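Local coordinates for protein Ent-copalyl diphosphate synthase (Streptomyces platensis, PDB 5BP8) that belongs to the terpene cyclases, as a largely helical synthase whose C-terminal part is related to that of squalene-hopene cyclase, at residues A[431-436]-A[469-474]; A[137-142]-A[158-163]; A[26-31]-A[500-505]. All coordinates share one frame; numbering follows the deposited sequence.

Contact 3 (26-31 with 500-505) joins the two ends of the chain, its centre about 8 Å from the centre of the chain, and encloses the other two contacts in sequence. Contact 2 (137-142 with 158-163) comes first, between helix 127-144 and the loop that follows it, before helix 171-179; contact 1 (431-436 with 469-474) follows, between helices 422-435 and 469-484 in the part related to the C-terminal domain of squalene-hopene cyclase. The centres of contacts 1 and 2 lie about 49 Å apart, and about 29 and 30 Å from that of contact 3. This layout is consistent with two helical lobes, as in related class II terpene cyclases, with contact 3 tying the chain ends between them.

Contact 1: A[431-436]-A[469-474]; sequences WALATQ and GTVARS. With SO4 (sulfate ion), chain D.
Gln436 meets Ser474 through both ends of its side-chain amide. Its CG stands anti to the backbone N (chi1 -169°) and the chain beyond is extended, which carries the amide across to helix 469-484. Ser474 OG donates to Gln436 OE1 at 2.7 Å, approaching from well above the amide carbonyl plane, while Gln436 NE2 donates to Ser474 O at 3.1 Å with an N-H...O angle of 157°. The two bonds to a single residue restrict rotation of the amide. NE2 also donates to Gly440 O, and OE1 receives a further, weak bond from Arg477.

Beside this polar pair, Leu433 lays its two methyls against the same helix. CD2 presses on Ser474 CB at 3.4 Å, tighter than usual carbon contact. CD1 reaches Thr470 OG1 at 3.7 Å, and the side chains of Leu433 and Thr470 cross at about a right angle. Leu433 CD1 also faces Val471 CG2, 4.4 Å away. The segments thus join helix 422-435 to helix 469-484 within the alpha-helical barrel type of domain known from squalene-hopene cyclase, their local axes 10.6 Å apart and inclined at 56°. Leu459 of helix 449-461 also packs on Ser474.

Next to Ser474, Arg473 turns to a sulfate ion, probably from the crystallisation liquor. A bend at chi3 places NE, which donates to sulfate O3 at 2.8 Å, and NH2 donates to O1 at 2.9 Å, so the guanidinium grips the ion by one edge. Gly469 O lies over one face of this group, toward its rim, and Arg477 supplies another bond to the sulfate.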
ATOM      1  N   TRP A 431       7.203   4.622 -24.006  1.00 26.25           N
ATOM      2  CA  TRP A 431       7.071   5.489 -22.833  1.00 25.14           C
ATOM      3  C   TRP A 431       8.159   5.193 -21.811  1.00 24.62           C
ATOM      4  O   TRP A 431       8.750   6.110 -21.207  1.00 25.44           O
ATOM      5  CB  TRP A 431       5.676   5.330 -22.234  1.00 25.42           C
ATOM      6  CG  TRP A 431       5.440   6.109 -20.993  1.00 24.48           C
ATOM      7  CD1 TRP A 431       5.092   7.418 -20.907  1.00 25.18           C
ATOM      8  CD2 TRP A 431       5.523   5.626 -19.651  1.00 24.14           C
ATOM      9  NE1 TRP A 431       4.925   7.787 -19.586  1.00 24.05           N
ATOM     10  CE2 TRP A 431       5.204   6.712 -18.794  1.00 24.05           C
ATOM     11  CE3 TRP A 431       5.827   4.391 -19.085  1.00 23.49           C
ATOM     12  CZ2 TRP A 431       5.178   6.588 -17.402  1.00 24.05           C
ATOM     13  CZ3 TRP A 431       5.797   4.271 -17.699  1.00 23.11           C
ATOM     14  CH2 TRP A 431       5.469   5.361 -16.882  1.00 23.33           C
ATOM     15  N   ALA A 432       8.454   3.919 -21.626  1.00 23.62           N
ATOM     16  CA  ALA A 432       9.559   3.538 -20.782  1.00 23.93           C
ATOM     17  C   ALA A 432      10.870   4.140 -21.256  1.00 24.15           C
ATOM     18  O   ALA A 432      11.610   4.703 -20.468  1.00 23.39           O
ATOM     19  CB  ALA A 432       9.664   2.020 -20.658  1.00 23.25           C
ATOM     20  N   LEU A 433      11.172   4.068 -22.555  1.00 24.42           N
ATOM     21  CA  LEU A 433      12.448   4.583 -23.020  1.00 25.39           C
ATOM     22  C   LEU A 433      12.499   6.093 -22.814  1.00 25.33           C
ATOM     23  O   LEU A 433      13.534   6.656 -22.467  1.00 25.22           O
ATOM     24  CB  LEU A 433      12.658   4.253 -24.514  1.00 26.84           C
ATOM     25  CG  LEU A 433      12.729   2.780 -24.892  1.00 28.11           C
ATOM     26  CD1 LEU A 433      12.859   2.617 -26.397  1.00 29.99           C
ATOM     27  CD2 LEU A 433      13.899   2.115 -24.199  1.00 28.88           C
ATOM     28  N   ALA A 434      11.365   6.741 -23.035  1.00 25.61           N
ATOM     29  CA  ALA A 434      11.282   8.186 -22.995  1.00 26.47           C
ATOM     30  C   ALA A 434      11.391   8.740 -21.581  1.00 25.54           C
ATOM     31  O   ALA A 434      11.759   9.899 -21.407  1.00 26.40           O
ATOM     32  CB  ALA A 434       9.974   8.632 -23.603  1.00 27.79           C
ATOM     33  N   THR A 435      11.046   7.931 -20.592  1.00 23.99           N
ATOM     34  CA  THR A 435      11.004   8.402 -19.197  1.00 24.20           C
ATOM     35  C   THR A 435      12.192   7.974 -18.351  1.00 24.02           C
ATOM     36  O   THR A 435      12.290   8.360 -17.173  1.00 24.19           O
ATOM     37  CB  THR A 435       9.730   7.901 -18.495  1.00 23.25           C
ATOM     38  OG1 THR A 435       9.634   6.481 -18.604  1.00 22.79           O
ATOM     39  CG2 THR A 435       8.483   8.563 -19.070  1.00 24.57           C
ATOM     40  N   GLN A 436      13.097   7.179 -18.925  1.00 24.61           N
ATOM     41  CA  GLN A 436      14.265   6.729 -18.177  1.00 24.26           C
ATOM     42  C   GLN A 436      15.131   7.911 -17.729  1.00 24.22           C
ATOM     43  O   GLN A 436      15.343   8.846 -18.485  1.00 23.97           O
ATOM     44  CB  GLN A 436      15.084   5.734 -19.002  1.00 24.83           C
ATOM     45  CG  GLN A 436      16.151   5.028 -18.206  1.00 24.93           C
ATOM     46  CD  GLN A 436      16.825   3.926 -18.980  1.00 26.58           C
ATOM     47  OE1 GLN A 436      16.819   3.908 -20.225  1.00 28.13           O
ATOM     48  NE2 GLN A 436      17.380   2.970 -18.251  1.00 27.36           N
ATOM     49  N   GLY A 469      17.566  -1.752 -30.881  1.00 48.98           N
ATOM     50  CA  GLY A 469      18.669  -1.970 -29.959  1.00 47.57           C
ATOM     51  C   GLY A 469      18.553  -1.133 -28.699  1.00 45.02           C
ATOM     52  O   GLY A 469      19.142  -1.472 -27.676  1.00 42.70           O
ATOM     53  N   THR A 470      17.811  -0.030 -28.784  1.00 43.64           N
ATOM     54  CA  THR A 470      17.590   0.841 -27.633  1.00 43.55           C
ATOM     55  C   THR A 470      16.981   0.098 -26.443  1.00 41.20           C
ATOM     56  O   THR A 470      17.292   0.419 -25.296  1.00 39.52           O
ATOM     57  CB  THR A 470      16.677   2.021 -27.994  1.00 44.33           C
ATOM     58  OG1 THR A 470      15.520   1.541 -28.699  1.00 44.87           O
ATOM     59  CG2 THR A 470      17.437   3.018 -28.858  1.00 46.45           C
ATOM     60  N   VAL A 471      16.123  -0.880 -26.737  1.00 39.23           N
ATOM     61  CA  VAL A 471      15.396  -1.627 -25.727  1.00 38.97           C
ATOM     62  C   VAL A 471      16.373  -2.357 -24.820  1.00 40.38           C
ATOM     63  O   VAL A 471      16.324  -2.207 -23.593  1.00 38.03           O
ATOM     64  CB  VAL A 471      14.366  -2.581 -26.383  1.00 39.41           C
ATOM     65  CG1 VAL A 471      13.788  -3.589 -25.390  1.00 38.96           C
ATOM     66  CG2 VAL A 471      13.231  -1.769 -26.990  1.00 38.77           C
ATOM     67  N   ALA A 472      17.282  -3.123 -25.414  1.00 39.97           N
ATOM     68  CA  ALA A 472      18.238  -3.886 -24.626  1.00 40.24           C
ATOM     69  C   ALA A 472      19.212  -2.987 -23.865  1.00 39.15           C
ATOM     70  O   ALA A 472      19.523  -3.274 -22.708  1.00 39.25           O
ATOM     71  CB  ALA A 472      18.976  -4.904 -25.491  1.00 42.43           C
ATOM     72  N   ARG A 473      19.654  -1.892 -24.479  1.00 37.49           N
ATOM     73  CA  ARG A 473      20.588  -0.988 -23.813  1.00 38.48           C
ATOM     74  C   ARG A 473      19.894  -0.284 -22.633  1.00 35.57           C
ATOM     75  O   ARG A 473      20.491  -0.096 -21.573  1.00 34.41           O
ATOM     76  CB  ARG A 473      21.174   0.042 -24.786  1.00 41.23           C
ATOM     77  CG  ARG A 473      22.047  -0.578 -25.884  1.00 44.13           C
ATOM     78  CD  ARG A 473      22.822   0.444 -26.710  1.00 47.28           C
ATOM     79  NE  ARG A 473      21.949   1.310 -27.508  1.00 48.53           N
ATOM     80  CZ  ARG A 473      21.421   1.004 -28.695  1.00 51.45           C
ATOM     81  NH1 ARG A 473      21.669  -0.165 -29.284  1.00 53.05           N
ATOM     82  NH2 ARG A 473      20.630   1.884 -29.309  1.00 52.24           N
ATOM     83  N   SER A 474      18.639   0.103 -22.837  1.00 33.82           N
ATOM     84  CA  SER A 474      17.861   0.736 -21.769  1.00 32.41           C
ATOM     85  C   SER A 474      17.726  -0.196 -20.572  1.00 31.08           C
ATOM     86  O   SER A 474      17.997   0.203 -19.435  1.00 31.44           O
ATOM     87  CB  SER A 474      16.475   1.145 -22.276  1.00 32.37           C
ATOM     88  OG  SER A 474      15.658   1.660 -21.217  1.00 30.45           O
TER
HETATM   89  S   SO4 D 703      20.881   4.634 -26.572  1.00 66.11           S
HETATM   90  O1  SO4 D 703      20.662   4.442 -28.030  1.00 68.86           O
HETATM   91  O2  SO4 D 703      19.804   5.495 -26.032  1.00 66.70           O
HETATM   92  O3  SO4 D 703      20.876   3.309 -25.917  1.00 63.77           O
HETATM   93  O4  SO4 D 703      22.183   5.304 -26.329  1.00 64.98           O

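Contact 2: A[137-142]-A[158-163]; sequences DINTRL and GTTLTS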
ATOM      1  N   ASP A 137      -9.923  17.193  15.010  1.00 18.97           N
ATOM      2  CA  ASP A 137      -9.218  17.002  16.287  1.00 20.09           C
ATOM      3  C   ASP A 137      -8.131  18.052  16.476  1.00 19.74           C
ATOM      4  O   ASP A 137      -7.936  18.552  17.592  1.00 20.16           O
ATOM      5  CB  ASP A 137      -8.627  15.594  16.399  1.00 20.85           C
ATOM      6  CG  ASP A 137      -9.677  14.540  16.786  1.00 23.47           C
ATOM      7  OD1 ASP A 137     -10.763  14.921  17.290  1.00 26.74           O
ATOM      8  OD2 ASP A 137      -9.390  13.337  16.637  1.00 25.89           O
ATOM      9  N   ILE A 138      -7.447  18.402  15.394  1.00 18.28           N
ATOM     10  CA  ILE A 138      -6.447  19.489  15.451  1.00 18.23           C
ATOM     11  C   ILE A 138      -7.117  20.793  15.891  1.00 19.41           C
ATOM     12  O   ILE A 138      -6.672  21.447  16.830  1.00 19.19           O
ATOM     13  CB  ILE A 138      -5.729  19.684  14.108  1.00 17.56           C
ATOM     14  CG1 ILE A 138      -4.794  18.489  13.862  1.00 16.97           C
ATOM     15  CG2 ILE A 138      -4.929  21.001  14.109  1.00 17.95           C
ATOM     16  CD1 ILE A 138      -4.261  18.429  12.440  1.00 17.15           C
ATOM     17  N   ASN A 139      -8.237  21.129  15.273  1.00 19.56           N
ATOM     18  CA  ASN A 139      -8.909  22.359  15.635  1.00 20.37           C
ATOM     19  C   ASN A 139      -9.384  22.361  17.088  1.00 20.59           C
ATOM     20  O   ASN A 139      -9.282  23.377  17.761  1.00 21.32           O
ATOM     21  CB  ASN A 139     -10.043  22.670  14.658  1.00 20.96           C
ATOM     22  CG  ASN A 139      -9.519  23.212  13.364  1.00 21.54           C
ATOM     23  OD1 ASN A 139      -8.497  23.914  13.357  1.00 22.75           O
ATOM     24  ND2 ASN A 139     -10.195  22.906  12.256  1.00 21.20           N
ATOM     25  N   THR A 140      -9.832  21.215  17.577  1.00 20.18           N
ATOM     26  CA  THR A 140     -10.180  21.081  18.987  1.00 21.81           C
ATOM     27  C   THR A 140      -8.995  21.360  19.889  1.00 22.42           C
ATOM     28  O   THR A 140      -9.113  22.123  20.883  1.00 22.09           O
ATOM     29  CB  THR A 140     -10.805  19.693  19.256  1.00 21.57           C
ATOM     30  OG1 THR A 140     -12.023  19.614  18.505  1.00 22.66           O
ATOM     31  CG2 THR A 140     -11.105  19.495  20.711  1.00 23.70           C
ATOM     32  N   ARG A 141      -7.843  20.778  19.551  1.00 22.07           N
ATOM     33  CA  ARG A 141      -6.632  21.000  20.328  1.00 22.92           C
ATOM     34  C   ARG A 141      -6.163  22.452  20.266  1.00 22.64           C
ATOM     35  O   ARG A 141      -5.709  22.988  21.273  1.00 23.87           O
ATOM     36  CB  ARG A 141      -5.496  20.094  19.870  1.00 23.44           C
ATOM     37  CG  ARG A 141      -5.790  18.613  20.011  1.00 25.42           C
ATOM     38  CD  ARG A 141      -5.647  18.136  21.422  1.00 29.62           C
ATOM     39  NE  ARG A 141      -5.917  16.701  21.481  1.00 35.21           N
ATOM     40  CZ  ARG A 141      -6.087  16.023  22.615  1.00 40.92           C
ATOM     41  NH1 ARG A 141      -6.018  16.643  23.807  1.00 42.56           N
ATOM     42  NH2 ARG A 141      -6.344  14.718  22.558  1.00 42.79           N
ATOM     43  N   LEU A 142      -6.277  23.081  19.093  1.00 21.28           N
ATOM     44  CA  LEU A 142      -5.889  24.485  18.937  1.00 21.97           C
ATOM     45  C   LEU A 142      -6.740  25.411  19.789  1.00 23.62           C
ATOM     46  O   LEU A 142      -6.232  26.405  20.359  1.00 23.88           O
ATOM     47  CB  LEU A 142      -5.976  24.923  17.470  1.00 21.23           C
ATOM     48  CG  LEU A 142      -4.946  24.272  16.546  1.00 20.43           C
ATOM     49  CD1 LEU A 142      -5.157  24.690  15.097  1.00 20.33           C
ATOM     50  CD2 LEU A 142      -3.525  24.589  16.959  1.00 20.95           C
ATOM     51  N   GLY A 158      -6.334  29.209  19.525  1.00 29.25           N
ATOM     52  CA  GLY A 158      -7.569  29.675  18.940  1.00 29.95           C
ATOM     53  C   GLY A 158      -7.629  29.755  17.415  1.00 30.07           C
ATOM     54  O   GLY A 158      -8.619  30.270  16.853  1.00 34.26           O
ATOM     55  N   THR A 159      -6.580  29.313  16.734  1.00 27.25           N
ATOM     56  CA  THR A 159      -6.600  29.217  15.273  1.00 27.20           C
ATOM     57  C   THR A 159      -7.598  28.133  14.849  1.00 25.83           C
ATOM     58  O   THR A 159      -7.737  27.142  15.536  1.00 25.98           O
ATOM     59  CB  THR A 159      -5.195  28.854  14.730  1.00 26.86           C
ATOM     60  OG1 THR A 159      -4.308  29.971  14.945  1.00 27.72           O
ATOM     61  CG2 THR A 159      -5.242  28.516  13.232  1.00 26.82           C
ATOM     62  N   THR A 160      -8.283  28.349  13.729  1.00 25.58           N
ATOM     63  CA  THR A 160      -9.103  27.336  13.087  1.00 25.35           C
ATOM     64  C   THR A 160      -8.542  27.131  11.700  1.00 24.93           C
ATOM     65  O   THR A 160      -8.522  28.061  10.907  1.00 26.52           O
ATOM     66  CB  THR A 160     -10.569  27.778  12.949  1.00 26.98           C
ATOM     67  OG1 THR A 160     -11.073  28.104  14.245  1.00 27.77           O
ATOM     68  CG2 THR A 160     -11.421  26.667  12.352  1.00 28.19           C
ATOM     69  N   LEU A 161      -8.040  25.922  11.434  1.00 22.31           N
ATOM     70  CA  LEU A 161      -7.581  25.562  10.112  1.00 22.18           C
ATOM     71  C   LEU A 161      -8.768  25.110   9.270  1.00 22.79           C
ATOM     72  O   LEU A 161      -9.683  24.454   9.773  1.00 21.52           O
ATOM     73  CB  LEU A 161      -6.583  24.423  10.212  1.00 22.14           C
ATOM     74  CG  LEU A 161      -5.286  24.688  10.954  1.00 23.00           C
ATOM     75  CD1 LEU A 161      -4.488  23.400  11.002  1.00 23.64           C
ATOM     76  CD2 LEU A 161      -4.494  25.801  10.320  1.00 24.27           C
ATOM     77  N   THR A 162      -8.765  25.483   8.000  1.00 22.75           N
ATOM     78  CA  THR A 162      -9.821  25.058   7.090  1.00 23.56           C
ATOM     79  C   THR A 162      -9.213  24.581   5.777  1.00 22.68           C
ATOM     80  O   THR A 162      -8.061  24.859   5.474  1.00 22.15           O
ATOM     81  CB  THR A 162     -10.821  26.212   6.791  1.00 25.18           C
ATOM     82  OG1 THR A 162     -10.209  27.162   5.931  1.00 26.43           O
ATOM     83  CG2 THR A 162     -11.257  26.913   8.059  1.00 25.89           C
ATOM     84  N   SER A 163     -10.013  23.887   4.989  1.00 22.15           N
ATOM     85  CA  SER A 163      -9.592  23.437   3.695  1.00 22.07           C
ATOM     86  C   SER A 163     -10.750  23.542   2.710  1.00 21.91           C
ATOM     87  O   SER A 163     -11.877  23.180   3.042  1.00 21.58           O
ATOM     88  CB  SER A 163      -9.148  21.978   3.757  1.00 21.66           C
ATOM     89  OG  SER A 163      -8.883  21.470   2.445  1.00 21.18           O
TER
HETATM   90  O   HOH W   1      -9.838  25.911  16.705  1.00 26.46           O
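Asn139 and Leu161 form a two-bond pairing of a side-chain amide with one residue's backbone. Leu161 N donates to Asn139 OD1 at 2.8 Å, tilted from the amide carbonyl plane, and Asn139 ND2 donates to Leu161 O at 3.0 Å, in the plane of that carbonyl and on a lone pair. Both N-H...O angles are 160°, and together the bonds fix how the amide is turned. CG of Asn139 lies beside the backbone N (chi1 -77°).

The backbone adds a third bond, Gly158 N to Leu142 O at 2.9 Å, with the donor well above the carbonyl plane. A water donates to both Asn139 O and Thr159 O, bridging two carbonyls that could not bond each other.

Apolar contacts are made by Leu142 and Ile138 with Leu161. Leu142 CD1 approaches Leu161 CG at 4.1 Å, these side chains crossing at about a right angle, and Ile138 CG2 touches Leu161 CD1 at 4.0 Å. Leu109 of helix 98-116 packs on all three residues.

The extended run from Thr159 onward, with Gly158 at positive phi at its start, is held along helix 127-144. Much as a strand residue can bond both N and O of its partner, an asparagine side chain here fastens a loop to a helix of this mostly helical fold.

Contact 3: A[26-31]-A[500-505]; sequences LVAPSV and IYAPVT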
ATOM      1  N   LEU A  26       6.365  -8.161   5.087  1.00 19.27           N
ATOM      2  CA  LEU A  26       7.147  -6.999   5.523  1.00 19.87           C
ATOM      3  C   LEU A  26       6.651  -5.712   4.876  1.00 18.92           C
ATOM      4  O   LEU A  26       6.702  -5.535   3.637  1.00 19.43           O
ATOM      5  CB  LEU A  26       8.646  -7.196   5.263  1.00 20.54           C
ATOM      6  CG  LEU A  26       9.573  -6.027   5.599  1.00 20.76           C
ATOM      7  CD1 LEU A  26       9.455  -5.615   7.063  1.00 21.82           C
ATOM      8  CD2 LEU A  26      11.028  -6.402   5.260  1.00 22.03           C
ATOM      9  N   VAL A  27       6.143  -4.824   5.726  1.00 17.39           N
ATOM     10  CA  VAL A  27       5.769  -3.461   5.348  1.00 16.14           C
ATOM     11  C   VAL A  27       6.550  -2.528   6.236  1.00 16.58           C
ATOM     12  O   VAL A  27       6.475  -2.659   7.474  1.00 17.47           O
ATOM     13  CB  VAL A  27       4.241  -3.185   5.468  1.00 16.27           C
ATOM     14  CG1 VAL A  27       3.946  -1.715   5.112  1.00 17.16           C
ATOM     15  CG2 VAL A  27       3.437  -4.092   4.541  1.00 16.87           C
ATOM     16  N   ALA A  28       7.286  -1.593   5.640  1.00 16.51           N
ATOM     17  CA  ALA A  28       8.112  -0.659   6.427  1.00 17.50           C
ATOM     18  C   ALA A  28       7.215   0.298   7.198  1.00 17.63           C
ATOM     19  O   ALA A  28       6.101   0.596   6.759  1.00 17.29           O
ATOM     20  CB  ALA A  28       9.035   0.136   5.519  1.00 17.66           C
ATOM     21  N   PRO A  29       7.698   0.798   8.342  1.00 17.53           N
ATOM     22  CA  PRO A  29       6.897   1.822   9.022  1.00 17.66           C
ATOM     23  C   PRO A  29       6.694   3.054   8.183  1.00 17.74           C
ATOM     24  O   PRO A  29       7.469   3.333   7.262  1.00 18.02           O
ATOM     25  CB  PRO A  29       7.727   2.177  10.276  1.00 18.80           C
ATOM     26  CG  PRO A  29       8.710   1.056  10.451  1.00 19.73           C
ATOM     27  CD  PRO A  29       8.857   0.350   9.130  1.00 19.02           C
ATOM     28  N   SER A  30       5.620   3.770   8.474  1.00 17.35           N
ATOM     29  CA  SER A  30       5.461   5.104   7.951  1.00 17.22           C
ATOM     30  C   SER A  30       4.904   6.023   9.014  1.00 16.19           C
ATOM     31  O   SER A  30       4.599   5.611  10.144  1.00 17.28           O
ATOM     32  CB  SER A  30       4.586   5.131   6.680  1.00 17.11           C
ATOM     33  OG  SER A  30       3.268   4.709   6.965  1.00 19.44           O
ATOM     34  N   VAL A  31       4.805   7.294   8.652  1.00 15.46           N
ATOM     35  CA  VAL A  31       4.418   8.320   9.614  1.00 14.96           C
ATOM     36  C   VAL A  31       2.974   8.162  10.081  1.00 14.73           C
ATOM     37  O   VAL A  31       2.690   8.299  11.264  1.00 14.03           O
ATOM     38  CB  VAL A  31       4.625   9.712   8.981  1.00 15.00           C
ATOM     39  CG1 VAL A  31       3.970  10.805   9.805  1.00 15.86           C
ATOM     40  CG2 VAL A  31       6.122   9.977   8.790  1.00 16.21           C
ATOM     41  N   ILE A 500       1.367   6.355   2.154  1.00 17.26           N
ATOM     42  CA  ILE A 500       1.871   5.409   1.136  1.00 17.23           C
ATOM     43  C   ILE A 500       2.927   4.516   1.798  1.00 18.49           C
ATOM     44  O   ILE A 500       3.732   4.984   2.627  1.00 17.99           O
ATOM     45  CB  ILE A 500       2.426   6.080  -0.137  1.00 17.74           C
ATOM     46  CG1 ILE A 500       3.321   7.305   0.148  1.00 17.88           C
ATOM     47  CG2 ILE A 500       1.267   6.503  -1.024  1.00 18.74           C
ATOM     48  CD1 ILE A 500       3.760   8.057  -1.103  1.00 18.64           C
ATOM     49  N   TYR A 501       2.859   3.218   1.502  1.00 16.85           N
ATOM     50  CA  TYR A 501       3.652   2.210   2.166  1.00 16.77           C
ATOM     51  C   TYR A 501       4.526   1.417   1.236  1.00 16.59           C
ATOM     52  O   TYR A 501       4.263   1.355   0.024  1.00 15.50           O
ATOM     53  CB  TYR A 501       2.746   1.255   2.958  1.00 16.77           C
ATOM     54  CG  TYR A 501       1.900   0.289   2.157  1.00 16.24           C
ATOM     55  CD1 TYR A 501       0.594   0.619   1.755  1.00 16.06           C
ATOM     56  CD2 TYR A 501       2.376  -0.988   1.844  1.00 17.22           C
ATOM     57  CE1 TYR A 501      -0.165  -0.264   1.026  1.00 17.28           C
ATOM     58  CE2 TYR A 501       1.603  -1.882   1.132  1.00 17.68           C
ATOM     59  CZ  TYR A 501       0.329  -1.530   0.747  1.00 17.96           C
ATOM     60  OH  TYR A 501      -0.433  -2.442   0.026  1.00 21.24           O
ATOM     61  N   ALA A 502       5.573   0.839   1.818  1.00 16.19           N
ATOM     62  CA  ALA A 502       6.558   0.034   1.095  1.00 17.10           C
ATOM     63  C   ALA A 502       6.496  -1.431   1.517  1.00 16.58           C
ATOM     64  O   ALA A 502       6.916  -1.794   2.649  1.00 16.56           O
ATOM     65  CB  ALA A 502       7.976   0.559   1.320  1.00 18.11           C
ATOM     66  N   PRO A 503       5.990  -2.278   0.620  1.00 16.27           N
ATOM     67  CA  PRO A 503       6.062  -3.728   0.852  1.00 17.02           C
ATOM     68  C   PRO A 503       7.439  -4.227   0.399  1.00 17.73           C
ATOM     69  O   PRO A 503       7.676  -4.536  -0.801  1.00 17.53           O
ATOM     70  CB  PRO A 503       4.931  -4.254   0.018  1.00 17.08           C
ATOM     71  CG  PRO A 503       4.926  -3.348  -1.198  1.00 16.79           C
ATOM     72  CD  PRO A 503       5.365  -1.978  -0.675  1.00 17.24           C
ATOM     73  N   VAL A 504       8.352  -4.272   1.359  1.00 17.53           N
ATOM     74  CA  VAL A 504       9.779  -4.369   1.072  1.00 18.94           C
ATOM     75  C   VAL A 504      10.134  -5.697   0.371  1.00 18.88           C
ATOM     76  O   VAL A 504      10.929  -5.722  -0.550  1.00 18.89           O
ATOM     77  CB  VAL A 504      10.608  -4.190   2.373  1.00 19.53           C
ATOM     78  CG1 VAL A 504      12.080  -4.522   2.151  1.00 20.07           C
ATOM     79  CG2 VAL A 504      10.425  -2.772   2.941  1.00 20.51           C
ATOM     80  N   THR A 505       9.518  -6.785   0.796  1.00 18.47           N
ATOM     81  CA  THR A 505       9.865  -8.096   0.239  1.00 18.73           C
ATOM     82  C   THR A 505       9.313  -8.182  -1.180  1.00 18.68           C
ATOM     83  O   THR A 505       9.958  -8.720  -2.086  1.00 19.36           O
ATOM     84  CB  THR A 505       9.322  -9.208   1.116  1.00 19.61           C
ATOM     85  OG1 THR A 505       9.862  -9.057   2.448  1.00 20.49           O
ATOM     86  CG2 THR A 505       9.684 -10.579   0.550  1.00 20.64           C
TER
HETATM   87  O   HOH W   2       6.584  -7.045   1.359  1.00 18.45           O
HETATM   88  O   HOH W   3       5.858   1.803   4.450  1.00 21.24           O
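A tie between the two ends of the chain is made where Leu26 to Ala28, in the loop before helix 31-40, run roughly antiparallel (156°) to the short link from strand 500-501 into the first residue of helix 504-518. One good backbone bond and one weak one hold it, and the meeting of the chain ends is consistent with a tie between the helical lobes of a class II terpene cyclase. The firm direct hydrogen bond is Ala28 N to Ala502 O, 3.0 Å with an N-H...O angle of 165°. The same carbonyl takes a CA-H...O contact from Val27 CA at 3.4 Å. At the other end Val504 N makes a weak, bent bond to Leu26 O at 3.1 Å, and Pro503 CA also points a hydrogen at that oxygen.

Waters extend the connection. One donates to Ala28 O at 2.6 Å and accepts from Ala502 N at 2.8 Å, bridging these two backbone groups. A second donates to Leu26 O and accepts weakly from Thr505 N, in the first turn of helix 504-518.

Side chains pack beside the backbone bonds, Leu26 and Ala28 with Val504, and Val27 with Tyr501. Leu26, its CG anti to the backbone N (chi1 177°), lays CD2 against Val504 CB at 3.7 Å. Ala28 CB meets Val504 CG2 and, more distantly, Ala502 CB. Phe249 of helix 237-249 also touches Leu26, and Glu263 of helix 260-274 accepts from Leu26 N. The Tyr501 ring meets that of Trp495 and also touches Phe262. Toward helix 31-40, Ser30 OG is hydrogen-bonded to Asp499 OD1. Val27 CG1 approaches the Tyr501 ring obliquely, 3.7 Å from Tyr501 CD2.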